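Local coordinates for protein putative glutathionylspermidine synthase (Methylobacillus flagellatus, PDB 3N6X) that probably acts as an ATP-dependent ligase of the circularly permuted ATP-grasp family, perhaps as a glutathionylspermidine synthase, at residues R43-A46 and E47-R51. Numbering follows the deposited sequence.
Sequences RQEA and ELLFR
Arg-43 and Glu-47, one helical turn apart, form an i to i+4 salt bridge in which NE of Arg-43 gives its N-H to OE2 of Glu-47 at 2.8 Å. The bond is bent, 138° at the hydrogen, and lies in neither flat group: OE2 is tilted from the guanidinium plane, and NE meets it on its syn side but well out of the carboxylate plane, the two planes standing 60° apart. A bend at chi3 folds the arginine chain and brings the NE edge of its guanidinium to the acid; NH2 lies farther from OE2, at 3.4 Å. Glu-47 reaches back with CG opposite its own carbonyl carbon (chi1 -83°), which also brings CG close to the carbonyl O of Arg-43. Beneath this pair runs the regular alpha-helical pattern of helix 42-53, a short helix near the periphery of the molecule, with one flank buried and the Arg-43, Ala-46 and Phe-50 side exposed. Its amide-to-carbonyl bonds link Glu-47 to Arg-43, Leu-48 to Gln-44, Leu-49 to Glu-45 and Phe-50 to Ala-46; the third, from N of Leu-49 to O of Glu-45, measures 2.9 Å. Water supplements this pattern: a single molecule donates to O of Gln-44 at 2.7 Å and accepts from NH2 of Arg-51 at 3.0 Å, lying in the plane of that guanidinium at its edge. The carbonyl of Gln-44 thus serves both the amide of Leu-48 and the water. Between the two segments, carbon-to-carbon side-chain contact is made on the buried flank, where Glu-45 and Leu-49 lie side by side and CG of the former meets CD1 of the latter at 3.8 Å. Beyond that methylene the extended chain of Glu-45 carries its carboxylate to the backbone N-H of Val-74, which OE2 accepts, tying the helix to the segment preceding strand 77-79.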
loop_
_atom_site.group_PDB
_atom_site.type_symbol
_atom_site.label_atom_id
_atom_site.label_comp_id
_atom_site.label_asym_id
_atom_site.label_seq_id
_atom_site.Cartn_x
_atom_site.Cartn_y
_atom_site.Cartn_z
ATOM N N ARG A 43 8.602 6.400 27.698
ATOM C CA ARG A 43 9.065 5.485 28.754
ATOM C C ARG A 43 7.899 4.860 29.528
ATOM O O ARG A 43 7.896 3.651 29.763
ATOM C CB ARG A 43 10.025 6.205 29.716
ATOM C CG ARG A 43 10.927 5.253 30.502
ATOM C CD ARG A 43 11.371 5.856 31.824
ATOM N NE ARG A 43 10.380 5.650 32.885
ATOM C CZ ARG A 43 9.527 6.582 33.305
ATOM N NH1 ARG A 43 9.541 7.796 32.765
ATOM N NH2 ARG A 43 8.659 6.309 34.270
ATOM N N GLN A 44 6.905 5.684 29.909
ATOM C CA GLN A 44 5.720 5.219 30.632
ATOM C C GLN A 44 4.796 4.392 29.723
ATOM O O GLN A 44 4.166 3.438 30.192
ATOM C CB GLN A 44 4.978 6.396 31.271
ATOM C CG GLN A 44 5.713 6.974 32.485
ATOM C CD GLN A 44 5.792 8.485 32.455
ATOM O OE1 GLN A 44 5.666 9.125 31.406
ATOM N NE2 GLN A 44 6.031 9.087 33.612
ATOM N N GLU A 45 4.770 4.722 28.410
ATOM C CA GLU A 45 4.018 3.965 27.406
ATOM C C GLU A 45 4.652 2.562 27.233
ATOM O O GLU A 45 3.927 1.562 27.170
ATOM C CB GLU A 45 3.996 4.725 26.059
ATOM C CG GLU A 45 3.300 3.973 24.935
ATOM C CD GLU A 45 3.715 4.393 23.538
ATOM O OE1 GLU A 45 4.938 4.466 23.275
ATOM O OE2 GLU A 45 2.815 4.601 22.692
ATOM N N ALA A 46 6.012 2.501 27.197
ATOM C CA ALA A 46 6.770 1.247 27.078
ATOM C C ALA A 46 6.580 0.369 28.327
ATOM O O ALA A 46 6.549 -0.863 28.221
ATOM C CB ALA A 46 8.244 1.546 26.871
ATOM N N GLU A 47 6.435 1.013 29.508
ATOM C CA GLU A 47 6.191 0.327 30.770
ATOM C C GLU A 47 4.777 -0.265 30.780
ATOM O O GLU A 47 4.608 -1.434 31.146
ATOM C CB GLU A 47 6.391 1.289 31.951
ATOM C CG GLU A 47 7.847 1.436 32.369
ATOM C CD GLU A 47 8.139 2.577 33.328
ATOM O OE1 GLU A 47 7.274 2.883 34.182
ATOM O OE2 GLU A 47 9.256 3.140 33.252
ATOM N N LEU A 48 3.766 0.532 30.316
ATOM C CA LEU A 48 2.362 0.107 30.205
ATOM C C LEU A 48 2.247 -1.105 29.257
ATOM O O LEU A 48 1.604 -2.100 29.603
ATOM C CB LEU A 48 1.486 1.282 29.686
ATOM C CG LEU A 48 -0.051 1.064 29.699
ATOM C CD1 LEU A 48 -0.786 2.386 29.859
ATOM C CD2 LEU A 48 -0.530 0.363 28.421
ATOM N N LEU A 49 2.880 -1.015 28.071
ATOM C CA LEU A 49 2.847 -2.078 27.067
ATOM C C LEU A 49 3.502 -3.369 27.548
ATOM O O LEU A 49 3.024 -4.453 27.216
ATOM C CB LEU A 49 3.459 -1.600 25.741
ATOM C CG LEU A 49 2.566 -0.657 24.927
ATOM C CD1 LEU A 49 3.395 0.257 24.044
ATOM C CD2 LEU A 49 1.557 -1.432 24.101
ATOM N N PHE A 50 4.554 -3.263 28.375
ATOM C CA PHE A 50 5.203 -4.452 28.930
ATOM C C PHE A 50 4.364 -5.080 30.056
ATOM O O PHE A 50 4.144 -6.284 30.044
ATOM C CB PHE A 50 6.621 -4.134 29.426
ATOM C CG PHE A 50 7.294 -5.322 30.071
ATOM C CD1 PHE A 50 7.787 -6.368 29.297
ATOM C CD2 PHE A 50 7.390 -5.421 31.454
ATOM C CE1 PHE A 50 8.382 -7.477 29.895
ATOM C CE2 PHE A 50 7.977 -6.535 32.049
ATOM C CZ PHE A 50 8.478 -7.551 31.267
ATOM N N ARG A 51 3.927 -4.259 31.042
ATOM C CA ARG A 51 3.130 -4.716 32.191
ATOM C C ARG A 51 1.845 -5.431 31.754
ATOM O O ARG A 51 1.485 -6.457 32.338
ATOM C CB ARG A 51 2.762 -3.535 33.107
ATOM C CG ARG A 51 3.881 -3.070 34.035
ATOM C CD ARG A 51 3.360 -2.111 35.107
ATOM N NE ARG A 51 2.356 -1.173 34.584
ATOM C CZ ARG A 51 2.638 0.033 34.093
ATOM N NH1 ARG A 51 3.892 0.469 34.070
ATOM N NH2 ARG A 51 1.669 0.811 33.630
HETATM O O HOH W 1 3.013 3.304 32.608
#